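Local coordinates for protein D-galactonate dehydratase family member SEN1436 (Salmonella enterica subsp. enterica serovar Enteritidis, PDB 3TW9) that dehydrates D-gluconate to 2-dehydro-3-deoxy-D-gluconate at a low rate in vitro, using one magnesium ion per subunit, at residues C[94-99]-C[117-122]; C[331-336]-C[364-369]. All blocks are in the same frame, centred on the assembly; numbering follows the deposited sequence.

In the fold
Along the chain the two contacts come in series: contact 1 pairs helices 93-101 and 110-131 of the N-terminal domain, and contact 2 pairs helices 330-342 and 357-369 on the outside of the barrel domain. Their centres lie about 14 Å apart, and helix 330-342 bridges them, packing on helix 93-101 and helix 110-131 as well as on helix 357-369. Two polar links tie the contacts together: a salt bridge from K335 NZ to E94 OE2 at 2.7 Å, and a probable hydrogen bond of 2.5 Å between T331 OG1 and D120 OD1. Residues 94-99 and 117-122 thus belong to the interface that joins the capping domain to the barrel of this enolase-superfamily enzyme.

Contact 1: C[94-99]-C[117-122]; sequences EDIWQS and SGVDMA
W97 and D120 both send CG anti to the backbone N (chi1 -160° and -177°), which brings CD1 of the indole and the carboxylate together between helices 93-101 and 110-131, neighbours in the helical part of the N-terminal capping domain of the enolase superfamily. Here W97 CD1 lies 3.6 Å from D120 OD1. The carboxylate approaches the five-membered ring obliquely, the two planes 78° apart, and no hydrogen bond joins the two residues. Instead, W97 NE1 donates to G328 O and D120 OD1 probably pairs with T331 OG1, both on the barrel side, so each side chain belongs to the seam between the domains. The backbones also come nearest at this pair, with CA of W97 6.8 Å from CA of D120. Within segment 94-99, Q98 NE2 gives a nearly straight bond to E94 OE2. The apolar half of the contact belongs to I96 and V119, both of which also lie on L85 of helix 70-85; between the two helices themselves they touch through methyl groups, CG2 of I96 standing 4.2 Å from CG1 of V119.

Contact 2: C[331-336]-C[364-369]; sequences TPARKL and MHLDLS
Apolar contact joins A333 and R334 to L366. L366 holds CG beside its backbone N and anti to the carbonyl carbon (chi1 -70°), and its two methyl groups divide the work. CD1 reaches CB of A333 at 3.8 Å, while CD2 lies against the aliphatic part of R334, 3.8 Å from its CG. R334 and L366 pass each other at a slant, and their CA atoms, 6.8 Å apart, are the nearest across the two segments.

Polar contact is made largely through water. The R334 chain bends at chi2 (-82°) and again at chi3, bringing the guanidinium round to the C-terminal part of helix 357-369. There NE donates to a water 3.0 Å away, and this water in turn donates to S369 OG, giving a bridge from one helix to the other. A second water lies in the guanidinium plane at its edge, so close to NH2 of R334 (2.5 Å) that its bond is doubtful. The carbonyl oxygen of S369 lies near that same plane, 3.1 Å from R334 NH2.

The two segments run nearly side by side in the same direction, with axes 10.8 Å apart and inclined by 29°, as expected of successive outer helices in the modified beta/alpha barrel of this superfamily; strand 346-347 comes between them in sequence. On the flank of helix 330-342 turned to the N-terminal domain, P332 packs on W97 of helix 93-101. Helix 357-369 rests M364, D367 and L368 on strand 147-152 of the barrel.

Contact 1: C[94-99]-C[117-122]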
loop_
_atom_site.group_PDB
_atom_site.type_symbol
_atom_site.label_atom_id
_atom_site.label_comp_id
_atom_site.label_asym_id
_atom_site.label_seq_id
_atom_site.Cartn_x
_atom_site.Cartn_y
_atom_site.Cartn_z
ATOM N N GLU C 94 -9.277 -8.272 -4.801
ATOM C CA GLU C 94 -8.163 -8.795 -4.001
ATOM C C GLU C 94 -8.298 -10.305 -3.801
ATOM O O GLU C 94 -7.331 -11.030 -3.933
ATOM C CB GLU C 94 -8.138 -8.089 -2.647
ATOM C CG GLU C 94 -6.893 -8.421 -1.823
ATOM C CD GLU C 94 -5.604 -7.866 -2.438
ATOM O OE1 GLU C 94 -5.574 -6.656 -2.720
ATOM O OE2 GLU C 94 -4.630 -8.626 -2.620
ATOM N N ASP C 95 -9.515 -10.769 -3.525
ATOM C CA ASP C 95 -9.720 -12.207 -3.275
ATOM C C ASP C 95 -9.433 -13.006 -4.528
ATOM O O ASP C 95 -8.814 -14.073 -4.462
ATOM C CB ASP C 95 -11.133 -12.510 -2.776
ATOM C CG ASP C 95 -11.312 -13.982 -2.392
ATOM O OD1 ASP C 95 -10.809 -14.373 -1.317
ATOM O OD2 ASP C 95 -11.956 -14.737 -3.169
ATOM N N ILE C 96 -9.885 -12.484 -5.671
ATOM C CA ILE C 96 -9.570 -13.063 -6.959
ATOM C C ILE C 96 -8.062 -13.038 -7.245
ATOM O O ILE C 96 -7.518 -14.016 -7.750
ATOM C CB ILE C 96 -10.364 -12.362 -8.093
ATOM C CG1 ILE C 96 -11.799 -12.899 -8.099
ATOM C CG2 ILE C 96 -9.694 -12.568 -9.445
ATOM C CD1 ILE C 96 -12.788 -12.111 -8.982
ATOM N N TRP C 97 -7.401 -11.934 -6.909
ATOM C CA TRP C 97 -5.939 -11.843 -7.128
ATOM C C TRP C 97 -5.201 -12.863 -6.258
ATOM O O TRP C 97 -4.360 -13.619 -6.767
ATOM C CB TRP C 97 -5.376 -10.430 -6.880
ATOM C CG TRP C 97 -4.049 -10.235 -7.544
ATOM C CD1 TRP C 97 -3.821 -9.783 -8.786
ATOM C CD2 TRP C 97 -2.753 -10.559 -6.984
ATOM N NE1 TRP C 97 -2.476 -9.784 -9.061
ATOM C CE2 TRP C 97 -1.793 -10.245 -7.963
ATOM C CE3 TRP C 97 -2.324 -11.037 -5.728
ATOM C CZ2 TRP C 97 -0.420 -10.420 -7.754
ATOM C CZ3 TRP C 97 -0.967 -11.213 -5.515
ATOM C CH2 TRP C 97 -0.024 -10.893 -6.522
ATOM N N GLN C 98 -5.521 -12.865 -4.969
ATOM C CA GLN C 98 -4.866 -13.737 -3.995
ATOM C C GLN C 98 -5.094 -15.209 -4.293
ATOM O O GLN C 98 -4.158 -16.002 -4.199
ATOM C CB GLN C 98 -5.300 -13.415 -2.560
ATOM C CG GLN C 98 -4.850 -12.027 -2.020
ATOM C CD GLN C 98 -3.339 -11.885 -1.907
ATOM O OE1 GLN C 98 -2.630 -12.850 -1.629
ATOM N NE2 GLN C 98 -2.845 -10.672 -2.114
ATOM N N SER C 99 -6.321 -15.571 -4.663
ATOM C CA SER C 99 -6.607 -16.969 -5.047
ATOM C C SER C 99 -6.077 -17.331 -6.434
ATOM O O SER C 99 -5.594 -18.450 -6.662
ATOM C CB SER C 99 -8.104 -17.291 -4.925
ATOM O OG SER C 99 -8.912 -16.429 -5.732
ATOM N N SER C 117 -2.676 -10.091 -14.595
ATOM C CA SER C 117 -2.838 -8.656 -14.863
ATOM C C SER C 117 -4.000 -8.381 -15.807
ATOM O O SER C 117 -4.741 -7.437 -15.595
ATOM C CB SER C 117 -1.595 -8.110 -15.496
ATOM O OG SER C 117 -1.810 -6.756 -15.862
ATOM N N GLY C 118 -4.155 -9.201 -16.846
ATOM C CA GLY C 118 -5.291 -8.999 -17.756
ATOM C C GLY C 118 -6.597 -8.988 -16.987
ATOM O O GLY C 118 -7.438 -8.096 -17.158
ATOM N N VAL C 119 -6.751 -9.964 -16.111
ATOM C CA VAL C 119 -7.893 -10.091 -15.255
ATOM C C VAL C 119 -7.992 -8.961 -14.227
ATOM O O VAL C 119 -9.032 -8.326 -14.110
ATOM C CB VAL C 119 -7.844 -11.479 -14.541
ATOM C CG1 VAL C 119 -8.892 -11.587 -13.459
ATOM C CG2 VAL C 119 -7.959 -12.623 -15.566
ATOM N N ASP C 120 -6.901 -8.703 -13.491
ATOM C CA ASP C 120 -6.911 -7.714 -12.421
ATOM C C ASP C 120 -7.292 -6.322 -12.930
ATOM O O ASP C 120 -8.153 -5.641 -12.340
ATOM C CB ASP C 120 -5.540 -7.675 -11.732
ATOM C CG ASP C 120 -5.507 -6.731 -10.563
ATOM O OD1 ASP C 120 -6.067 -7.079 -9.514
ATOM O OD2 ASP C 120 -4.951 -5.621 -10.729
ATOM N N MET C 121 -6.646 -5.908 -14.009
ATOM C CA MET C 121 -6.909 -4.594 -14.611
ATOM C C MET C 121 -8.369 -4.506 -15.091
ATOM O O MET C 121 -9.034 -3.495 -14.854
ATOM C CB MET C 121 -5.968 -4.311 -15.778
ATOM C CG MET C 121 -4.523 -4.084 -15.436
ATOM S SD MET C 121 -3.751 -3.349 -16.860
ATOM C CE MET C 121 -2.040 -3.420 -16.347
ATOM N N ALA C 122 -8.863 -5.567 -15.740
ATOM C CA ALA C 122 -10.274 -5.603 -16.197
ATOM C C ALA C 122 -11.226 -5.446 -15.036
ATOM O O ALA C 122 -12.201 -4.734 -15.133
ATOM C CB ALA C 122 -10.568 -6.889 -16.943
#

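Contact 2: C[331-336]-C[364-369]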
loop_
_atom_site.group_PDB
_atom_site.type_symbol
_atom_site.label_atom_id
_atom_site.label_comp_id
_atom_site.label_asym_id
_atom_site.label_seq_id
_atom_site.Cartn_x
_atom_site.Cartn_y
_atom_site.Cartn_z
ATOM N N THR C 331 -3.483 -4.207 -8.776
ATOM C CA THR C 331 -3.457 -4.647 -7.376
ATOM C C THR C 331 -2.006 -4.736 -6.845
ATOM O O THR C 331 -1.664 -4.030 -5.894
ATOM C CB THR C 331 -4.267 -5.937 -7.173
ATOM O OG1 THR C 331 -5.657 -5.673 -7.447
ATOM C CG2 THR C 331 -4.097 -6.506 -5.742
ATOM N N PRO C 332 -1.134 -5.542 -7.485
ATOM C CA PRO C 332 0.236 -5.539 -6.951
ATOM C C PRO C 332 1.048 -4.275 -7.194
ATOM O O PRO C 332 1.875 -3.914 -6.337
ATOM C CB PRO C 332 0.884 -6.741 -7.645
ATOM C CG PRO C 332 0.046 -6.947 -8.877
ATOM C CD PRO C 332 -1.338 -6.655 -8.432
ATOM N N ALA C 333 0.834 -3.591 -8.324
ATOM C CA ALA C 333 1.608 -2.381 -8.627
ATOM C C ALA C 333 1.308 -1.268 -7.623
ATOM O O ALA C 333 2.213 -0.538 -7.224
ATOM C CB ALA C 333 1.345 -1.894 -10.041
ATOM N N ARG C 334 0.048 -1.145 -7.233
ATOM C CA ARG C 334 -0.389 -0.195 -6.219
ATOM C C ARG C 334 0.307 -0.471 -4.882
ATOM O O ARG C 334 0.785 0.461 -4.213
ATOM C CB ARG C 334 -1.916 -0.275 -6.051
ATOM C CG ARG C 334 -2.597 1.056 -6.004
ATOM C CD ARG C 334 -2.526 1.671 -4.643
ATOM N NE ARG C 334 -2.214 3.091 -4.744
ATOM C CZ ARG C 334 -2.598 4.025 -3.877
ATOM N NH1 ARG C 334 -3.332 3.722 -2.814
ATOM N NH2 ARG C 334 -2.240 5.279 -4.090
ATOM N N LYS C 335 0.390 -1.742 -4.511
ATOM C CA LYS C 335 1.056 -2.144 -3.260
ATOM C C LYS C 335 2.524 -1.782 -3.309
ATOM O O LYS C 335 3.070 -1.282 -2.317
ATOM C CB LYS C 335 0.869 -3.632 -2.967
ATOM C CG LYS C 335 -0.556 -3.963 -2.630
ATOM C CD LYS C 335 -0.686 -5.418 -2.276
ATOM C CE LYS C 335 -2.163 -5.761 -2.149
ATOM N NZ LYS C 335 -2.340 -7.241 -2.239
ATOM N N LEU C 336 3.133 -1.982 -4.485
ATOM C CA LEU C 336 4.541 -1.697 -4.674
ATOM C C LEU C 336 4.785 -0.174 -4.637
ATOM O O LEU C 336 5.753 0.286 -4.049
ATOM C CB LEU C 336 4.991 -2.299 -6.006
ATOM C CG LEU C 336 6.377 -1.963 -6.569
ATOM C CD1 LEU C 336 7.477 -2.205 -5.533
ATOM C CD2 LEU C 336 6.582 -2.849 -7.778
ATOM N N MET C 364 -0.973 5.206 -15.953
ATOM C CA MET C 364 -1.265 6.610 -15.693
ATOM C C MET C 364 -2.274 6.820 -14.574
ATOM O O MET C 364 -2.175 7.788 -13.841
ATOM C CB MET C 364 -1.660 7.315 -17.000
ATOM C CG MET C 364 -0.466 7.470 -17.937
ATOM S SD MET C 364 -0.971 8.219 -19.503
ATOM C CE MET C 364 0.620 8.313 -20.336
ATOM N N HIS C 365 -3.235 5.907 -14.424
ATOM C CA HIS C 365 -4.122 5.917 -13.245
ATOM C C HIS C 365 -3.371 5.689 -11.934
ATOM O O HIS C 365 -3.664 6.323 -10.920
ATOM C CB HIS C 365 -5.261 4.901 -13.374
ATOM C CG HIS C 365 -6.340 5.341 -14.312
ATOM N ND1 HIS C 365 -7.488 5.964 -13.885
ATOM C CD2 HIS C 365 -6.429 5.285 -15.664
ATOM C CE1 HIS C 365 -8.246 6.263 -14.925
ATOM N NE2 HIS C 365 -7.622 5.869 -16.017
ATOM N N LEU C 366 -2.409 4.772 -11.966
ATOM C CA LEU C 366 -1.474 4.657 -10.843
ATOM C C LEU C 366 -0.712 5.976 -10.652
ATOM O O LEU C 366 -0.657 6.498 -9.536
ATOM C CB LEU C 366 -0.517 3.496 -11.092
ATOM C CG LEU C 366 -1.156 2.100 -11.012
ATOM C CD1 LEU C 366 -0.245 1.108 -11.666
ATOM C CD2 LEU C 366 -1.455 1.666 -9.574
ATOM N N ASP C 367 -0.155 6.518 -11.733
ATOM C CA ASP C 367 0.670 7.728 -11.683
ATOM C C ASP C 367 -0.099 8.887 -11.026
ATOM O O ASP C 367 0.445 9.602 -10.200
ATOM C CB ASP C 367 1.010 8.184 -13.102
ATOM C CG ASP C 367 2.031 7.323 -13.770
ATOM O OD1 ASP C 367 2.838 6.635 -13.073
ATOM O OD2 ASP C 367 2.059 7.350 -15.014
ATOM N N LEU C 368 -1.357 9.079 -11.427
ATOM C CA LEU C 368 -2.154 10.215 -10.938
ATOM C C LEU C 368 -2.505 10.088 -9.462
ATOM O O LEU C 368 -2.688 11.103 -8.768
ATOM C CB LEU C 368 -3.427 10.386 -11.797
ATOM C CG LEU C 368 -3.975 11.758 -12.182
ATOM C CD1 LEU C 368 -2.915 12.737 -12.722
ATOM C CD2 LEU C 368 -5.102 11.578 -13.194
ATOM N N SER C 369 -2.559 8.850 -8.956
ATOM C CA SER C 369 -2.964 8.612 -7.581
ATOM C C SER C 369 -1.818 8.325 -6.593
ATOM O O SER C 369 -2.089 8.045 -5.434
ATOM C CB SER C 369 -3.997 7.476 -7.507
ATOM O OG SER C 369 -3.470 6.310 -8.104
HETATM O O HOH W 1 -1.486 4.646 -7.257
HETATM O O HOH W 2 -2.353 7.258 -2.536
#